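Local coordinates for complement factor MASP-3 (Homo sapiens, PDB 3DEM), which is a multidomain serine protease of the complement system whose CUB1-EGF-CUB2 region carries interaction sites for mannan-binding lectin and ficolins, at residues Ile12-Pro15 against Gly16-Asp19; Val177-Ser180 against Pro181-Asn185; Ile197-Glu200 against Glu201-Val205. All coordinates share one frame; numbering follows the deposited sequence.

Interaction 1: residues Ile12-Pro15 against Gly16-Asp19; sequences IQSP and GYPD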
loop_
_atom_site.group_PDB
_atom_site.type_symbol
_atom_site.label_atom_id
_atom_site.label_comp_id
_atom_site.label_asym_id
_atom_site.label_seq_id
_atom_site.Cartn_x
_atom_site.Cartn_y
_atom_site.Cartn_z
ATOM N N ILE A 12 6.358 10.913 16.745
ATOM C CA ILE A 12 6.158 12.134 17.515
ATOM C C ILE A 12 5.852 11.776 18.964
ATOM O O ILE A 12 5.110 10.833 19.230
ATOM C CB ILE A 12 4.999 12.967 16.942
ATOM C CG1 ILE A 12 5.359 13.514 15.561
ATOM C CG2 ILE A 12 4.653 14.113 17.864
ATOM C CD1 ILE A 12 4.156 14.052 14.810
ATOM N N GLN A 13 6.434 12.529 19.890
ATOM C CA GLN A 13 6.209 12.338 21.318
ATOM C C GLN A 13 5.837 13.667 21.942
ATOM O O GLN A 13 6.150 14.724 21.399
ATOM C CB GLN A 13 7.484 11.836 22.006
ATOM C CG GLN A 13 8.132 10.625 21.364
ATOM C CD GLN A 13 9.495 10.327 21.939
ATOM O OE1 GLN A 13 10.061 11.133 22.686
ATOM N NE2 GLN A 13 10.035 9.162 21.602
ATOM N N SER A 14 5.179 13.613 23.094
ATOM C CA SER A 14 4.935 14.812 23.887
ATOM C C SER A 14 6.245 15.291 24.512
ATOM O O SER A 14 7.158 14.491 24.749
ATOM C CB SER A 14 3.918 14.516 24.987
ATOM O OG SER A 14 4.287 13.348 25.696
ATOM N N PRO A 15 6.347 16.603 24.774
ATOM C CA PRO A 15 7.515 17.130 25.476
ATOM C C PRO A 15 7.745 16.376 26.782
ATOM O O PRO A 15 6.809 16.204 27.571
ATOM C CB PRO A 15 7.123 18.578 25.777
ATOM C CG PRO A 15 6.120 18.924 24.745
ATOM C CD PRO A 15 5.381 17.657 24.422
ATOM N N GLY A 16 8.973 15.910 26.987
ATOM C CA GLY A 16 9.336 15.223 28.217
ATOM C C GLY A 16 9.246 13.709 28.172
ATOM O O GLY A 16 9.853 13.029 28.997
ATOM N N TYR A 17 8.488 13.177 27.214
ATOM C CA TYR A 17 8.299 11.731 27.090
ATOM C C TYR A 17 9.637 11.007 27.200
ATOM O O TYR A 17 10.624 11.452 26.622
ATOM C CB TYR A 17 7.613 11.389 25.761
ATOM C CG TYR A 17 7.249 9.924 25.607
ATOM C CD1 TYR A 17 5.976 9.465 25.935
ATOM C CD2 TYR A 17 8.178 9.000 25.136
ATOM C CE1 TYR A 17 5.639 8.126 25.800
ATOM C CE2 TYR A 17 7.855 7.660 25.001
ATOM C CZ TYR A 17 6.583 7.228 25.333
ATOM O OH TYR A 17 6.256 5.897 25.196
ATOM N N PRO A 18 9.677 9.883 27.939
ATOM C CA PRO A 18 8.561 9.226 28.619
ATOM C C PRO A 18 8.245 9.777 30.015
ATOM O O PRO A 18 7.442 9.188 30.741
ATOM C CB PRO A 18 9.042 7.780 28.731
ATOM C CG PRO A 18 10.522 7.899 28.873
ATOM C CD PRO A 18 10.941 9.148 28.130
ATOM N N ASP A 19 8.876 10.885 30.395
ATOM C CA ASP A 19 8.557 11.533 31.659
ATOM C C ASP A 19 7.298 12.374 31.511
ATOM O O ASP A 19 6.856 12.651 30.395
ATOM C CB ASP A 19 9.714 12.414 32.119
ATOM C CG ASP A 19 10.932 11.613 32.496
ATOM O OD1 ASP A 19 10.823 10.758 33.402
ATOM O OD2 ASP A 19 11.997 11.842 31.888
HETATM O O HOH W 1 5.548 13.539 28.167
#

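Interaction 2: residues Val177-Ser180 against Pro181-Asn185; sequences VITS and PDFPN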
loop_
_atom_site.group_PDB
_atom_site.type_symbol
_atom_site.label_atom_id
_atom_site.label_comp_id
_atom_site.label_asym_id
_atom_site.label_seq_id
_atom_site.Cartn_x
_atom_site.Cartn_y
_atom_site.Cartn_z
ATOM N N VAL A 177 -25.310 -2.039 -45.244
ATOM C CA VAL A 177 -25.684 -1.641 -43.893
ATOM C C VAL A 177 -24.520 -0.929 -43.212
ATOM O O VAL A 177 -23.366 -1.364 -43.293
ATOM C CB VAL A 177 -26.098 -2.853 -43.030
ATOM C CG1 VAL A 177 -26.428 -2.408 -41.609
ATOM C CG2 VAL A 177 -27.280 -3.583 -43.661
ATOM N N ILE A 178 -24.831 0.171 -42.540
ATOM C CA ILE A 178 -23.824 0.963 -41.863
ATOM C C ILE A 178 -24.336 1.239 -40.456
ATOM O O ILE A 178 -25.524 1.513 -40.270
ATOM C CB ILE A 178 -23.575 2.287 -42.616
ATOM C CG1 ILE A 178 -23.309 2.014 -44.101
ATOM C CG2 ILE A 178 -22.425 3.078 -41.983
ATOM C CD1 ILE A 178 -22.895 3.246 -44.909
ATOM N N THR A 179 -23.456 1.133 -39.463
ATOM C CA THR A 179 -23.855 1.364 -38.076
ATOM C C THR A 179 -22.780 2.133 -37.318
ATOM O O THR A 179 -21.628 2.210 -37.755
ATOM C CB THR A 179 -24.120 0.040 -37.298
ATOM O OG1 THR A 179 -22.871 -0.570 -36.934
ATOM C CG2 THR A 179 -24.981 -0.956 -38.105
ATOM N N SER A 180 -23.166 2.705 -36.180
ATOM C CA SER A 180 -22.204 3.202 -35.215
ATOM C C SER A 180 -21.370 2.024 -34.701
ATOM O O SER A 180 -21.820 0.883 -34.729
ATOM C CB SER A 180 -22.934 3.891 -34.061
ATOM O OG SER A 180 -23.907 3.030 -33.491
ATOM N N PRO A 181 -20.135 2.291 -34.248
ATOM C CA PRO A 181 -19.280 1.182 -33.811
ATOM C C PRO A 181 -19.889 0.389 -32.656
ATOM O O PRO A 181 -20.379 0.977 -31.690
ATOM C CB PRO A 181 -17.990 1.886 -33.367
ATOM C CG PRO A 181 -18.020 3.213 -34.056
ATOM C CD PRO A 181 -19.458 3.594 -34.130
ATOM N N ASP A 182 -19.869 -0.936 -32.777
ATOM C CA ASP A 182 -20.381 -1.843 -31.740
ATOM C C ASP A 182 -21.914 -1.798 -31.560
ATOM O O ASP A 182 -22.444 -2.369 -30.608
ATOM C CB ASP A 182 -19.664 -1.599 -30.400
ATOM C CG ASP A 182 -19.511 -2.873 -29.577
ATOM O OD1 ASP A 182 -19.765 -3.976 -30.116
ATOM O OD2 ASP A 182 -19.136 -2.777 -28.386
ATOM N N PHE A 183 -22.618 -1.131 -32.476
ATOM C CA PHE A 183 -24.085 -1.092 -32.445
ATOM C C PHE A 183 -24.668 -2.486 -32.238
ATOM O O PHE A 183 -24.209 -3.442 -32.863
ATOM C CB PHE A 183 -24.636 -0.498 -33.752
ATOM C CG PHE A 183 -26.147 -0.477 -33.825
ATOM C CD1 PHE A 183 -26.862 0.600 -33.315
ATOM C CD2 PHE A 183 -26.847 -1.530 -34.401
ATOM C CE1 PHE A 183 -28.247 0.633 -33.370
ATOM C CE2 PHE A 183 -28.241 -1.511 -34.462
ATOM C CZ PHE A 183 -28.941 -0.413 -33.948
ATOM N N PRO A 184 -25.701 -2.608 -31.380
ATOM C CA PRO A 184 -26.347 -1.556 -30.599
ATOM C C PRO A 184 -25.817 -1.425 -29.162
ATOM O O PRO A 184 -26.537 -0.963 -28.276
ATOM C CB PRO A 184 -27.803 -2.020 -30.570
ATOM C CG PRO A 184 -27.688 -3.543 -30.513
ATOM C CD PRO A 184 -26.359 -3.913 -31.166
ATOM N N ASN A 185 -24.576 -1.834 -28.927
ATOM C CA ASN A 185 -23.929 -1.538 -27.658
ATOM C C ASN A 185 -23.512 -0.067 -27.643
ATOM O O ASN A 185 -23.438 0.563 -28.698
ATOM C CB ASN A 185 -22.728 -2.459 -27.440
ATOM C CG ASN A 185 -23.118 -3.920 -27.437
ATOM O OD1 ASN A 185 -23.816 -4.383 -26.537
ATOM N ND2 ASN A 185 -22.673 -4.655 -28.448
HETATM O O HOH W 2 -23.071 2.012 -31.255
#

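Interaction 3: residues Ile197-Glu200 against Glu201-Val205; sequences IELE and EGFMV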
loop_
_atom_site.group_PDB
_atom_site.type_symbol
_atom_site.label_atom_id
_atom_site.label_comp_id
_atom_site.label_asym_id
_atom_site.label_seq_id
_atom_site.Cartn_x
_atom_site.Cartn_y
_atom_site.Cartn_z
ATOM N N ILE A 197 -19.922 6.067 -48.936
ATOM C CA ILE A 197 -20.612 5.284 -49.943
ATOM C C ILE A 197 -20.201 5.839 -51.301
ATOM O O ILE A 197 -20.347 7.040 -51.559
ATOM C CB ILE A 197 -22.149 5.334 -49.772
ATOM C CG1 ILE A 197 -22.550 4.885 -48.360
ATOM C CG2 ILE A 197 -22.843 4.469 -50.837
ATOM C CD1 ILE A 197 -24.006 5.125 -48.031
ATOM N N GLU A 198 -19.644 4.981 -52.148
ATOM C CA GLU A 198 -19.236 5.383 -53.488
ATOM C C GLU A 198 -19.776 4.407 -54.516
ATOM O O GLU A 198 -19.292 3.283 -54.614
ATOM C CB GLU A 198 -17.712 5.405 -53.597
ATOM C CG GLU A 198 -17.041 6.507 -52.813
ATOM C CD GLU A 198 -16.486 7.597 -53.704
ATOM O OE1 GLU A 198 -16.858 7.621 -54.908
ATOM O OE2 GLU A 198 -15.674 8.415 -53.199
ATOM N N LEU A 199 -20.774 4.834 -55.281
ATOM C CA LEU A 199 -21.283 4.017 -56.380
ATOM C C LEU A 199 -20.872 4.605 -57.717
ATOM O O LEU A 199 -20.358 5.719 -57.786
ATOM C CB LEU A 199 -22.803 3.916 -56.325
ATOM C CG LEU A 199 -23.424 3.615 -54.963
ATOM C CD1 LEU A 199 -24.931 3.711 -55.077
ATOM C CD2 LEU A 199 -22.999 2.244 -54.450
ATOM N N GLU A 200 -21.120 3.848 -58.781
ATOM C CA GLU A 200 -20.833 4.289 -60.136
ATOM C C GLU A 200 -21.736 5.456 -60.536
ATOM O O GLU A 200 -22.826 5.633 -59.990
ATOM C CB GLU A 200 -21.009 3.118 -61.107
ATOM C CG GLU A 200 -20.942 3.489 -62.573
ATOM C CD GLU A 200 -21.420 2.365 -63.479
ATOM O OE1 GLU A 200 -21.761 1.280 -62.954
ATOM O OE2 GLU A 200 -21.455 2.566 -64.712
ATOM N N GLU A 201 -21.262 6.249 -61.491
ATOM C CA GLU A 201 -22.011 7.382 -62.017
ATOM C C GLU A 201 -23.411 6.967 -62.457
ATOM O O GLU A 201 -23.575 5.989 -63.187
ATOM C CB GLU A 201 -21.256 7.992 -63.203
ATOM C CG GLU A 201 -21.847 9.295 -63.743
ATOM C CD GLU A 201 -21.724 10.447 -62.754
ATOM O OE1 GLU A 201 -21.515 10.190 -61.544
ATOM O OE2 GLU A 201 -21.838 11.613 -63.190
ATOM N N GLY A 202 -24.418 7.712 -62.013
ATOM C CA GLY A 202 -25.789 7.455 -62.438
ATOM C C GLY A 202 -26.633 6.704 -61.427
ATOM O O GLY A 202 -27.844 6.563 -61.606
ATOM N N PHE A 203 -25.997 6.206 -60.371
ATOM C CA PHE A 203 -26.727 5.598 -59.260
ATOM C C PHE A 203 -27.061 6.667 -58.240
ATOM O O PHE A 203 -26.290 7.596 -58.037
ATOM C CB PHE A 203 -25.910 4.489 -58.599
ATOM C CG PHE A 203 -25.865 3.217 -59.391
ATOM C CD1 PHE A 203 -27.017 2.486 -59.612
ATOM C CD2 PHE A 203 -24.672 2.748 -59.910
ATOM C CE1 PHE A 203 -26.981 1.315 -60.346
ATOM C CE2 PHE A 203 -24.629 1.574 -60.646
ATOM C CZ PHE A 203 -25.785 0.858 -60.863
ATOM N N MET A 204 -28.218 6.539 -57.606
ATOM C CA MET A 204 -28.646 7.501 -56.603
ATOM C C MET A 204 -28.910 6.786 -55.289
ATOM O O MET A 204 -29.675 5.822 -55.238
ATOM C CB MET A 204 -29.888 8.254 -57.081
ATOM C CG MET A 204 -29.598 9.268 -58.191
ATOM S SD MET A 204 -31.099 9.953 -58.913
ATOM C CE MET A 204 -32.273 9.628 -57.593
ATOM N N VAL A 205 -28.270 7.259 -54.226
ATOM C CA VAL A 205 -28.295 6.560 -52.954
ATOM C C VAL A 205 -29.479 6.969 -52.096
ATOM O O VAL A 205 -29.675 8.148 -51.811
ATOM C CB VAL A 205 -26.999 6.804 -52.156
ATOM C CG1 VAL A 205 -27.042 6.058 -50.820
ATOM C CG2 VAL A 205 -25.793 6.384 -52.974
#

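Interaction 1: residues Ile12-Pro15 against Gly16-Asp19
The side chain of Q13 lies across that of Y17 at about a right angle, its terminal amide beside one corner of the ring: Q13 CD comes to 3.7 Å from Y17 CD2, and amide and ring planes are inclined by 47°. Closer to the backbone, Q13 CB meets Y17 CB at 3.8 Å. Y17 reaches this place because its CG stands anti to the backbone N (chi1 -174°), which swings the ring back beside the end of the strand. At the ring's edge, near its plane, sits S14 OG. P18, joined through a cis peptide bond, lays its CB over one ring face, 3.8 Å above the plane and offset toward the rim. What brings Q13 and Y17 together is the type II turn from S14 to Y17, closed by the hydrogen bond from Y17 N to S14 O at 3.1 Å. G16 takes the third position with positive phi, which glycine takes easily because it has no CB to collide with P15 O. A second closure follows directly, D19 N to G16 O. Water 1 spans the two halves, 2.8 Å from S14 OG and donating to D19 O. The buried hydroxyl of S14 also bonds F112 N, tying the turn to strand 111-120, while Y17 and P18 pack on F151 of the second subunit. The Ser-Pro-x-aromatic-Pro turn with its cis proline, leaving edge strand 9-13 of the first CUB domain, recurs in the second at S180-P184, consistent with a feature of the CUB family.

Interaction 2: residues Val177-Ser180 against Pro181-Asn185
The carbonyl oxygen of S180 accepts two hydrogen bonds, which reach it from opposite faces of its plane. T179 OG1 donates at 2.8 Å from S180 O, and F183 N closes the type II turn S180-F183 at 3.1 Å from the same S180 O with an N-H...O angle of 157°. T179 can do this because chi1 of 77° sets its OG1 between backbone N and carbonyl carbon. Separately, T179 CB, directed at the turn by the backbone, lies 3.6 Å from F183 CB, and the two side chains cross nearly perpendicularly. F183 carries P184 CB over the centre of one ring face, 3.7 Å above the plane, across a cis peptide bond. D182 holds the third turn position with positive phi, and its carbonyl receives N185 N at 2.8 Å, measured to D182 O. Water 2 bridges the turn, 2.6 Å from S180 OG and donating to P181 O. The S180 hydroxyl also bonds W271 N, just ahead of strand 272-277. R272 of that strand touches both T179 and F183, P181 packs on C193 and Y195 of strand 192-198, and S180 meets F260 of strand 255-261; the turn leaving edge strand 175-179 thus touches strands of both sheets of the second CUB domain.

Interaction 3: residues Ile197-Glu200 against Glu201-Val205
With CG anti to the carbonyl carbon (chi1 -46°) and chi2 extended, L199 sends CD1 inward over the returning chain, where F203 and V205 meet it. L199 CD1 is 3.5 Å from V205 CG2 and 3.7 Å from F203 CB, the L199 and F203 side chains crossing at about a right angle. Deeper in, I197 CG2 extends the same apolar row to V205 CG2 at 4.1 Å. On the solvent side, E200 stretches its chain past the F203 ring: E200 CB lies in plane at the ring's edge, and E200 OE1 comes to 3.7 Å from F203 CE2, with carboxylate and ring planes 75° apart. The backbone between them is a type II turn, closed by F203 N to E200 O at 3.2 Å with an N-H...O angle of 161°. G202 occupies its third position at positive phi, where a side chain would press on the carbonyl O of E201. E200 O, which accepts the turn bond, also lies at the F203 ring edge, 3.4 Å from F203 CD2. A277 of strand 272-277 touches both L199 and F203, while Y275 meets I197 and V205, so the row of I197, L199 and V205 continues into the interior between the sheets. E200 and E201 remain exposed on the turn. Here the type II turn E200-F203 joins strand 192-198 of one sheet to strand 205-209 of the other in the CUB beta-sandwich.

Interactions 1 and 2 are equivalent turns of the two CUB domains: each leaves the first, outermost strand of a four-stranded sheet, and each places a serine hydroxyl, a bridging water and a cis proline in matching positions. They lie 69 Å apart between centres, on opposite sides of the chain's centre. Interaction 3 is in the same domain as interaction 2, 23 Å away between centres, and the two touch through I178 CD1 and I197 CD1 at 3.8 Å, across the sandwich core. The side chains of S14 and S180 are about 12 and 11 Å, respectively, from a bound calcium ion, and neither serine is among the calcium ligands.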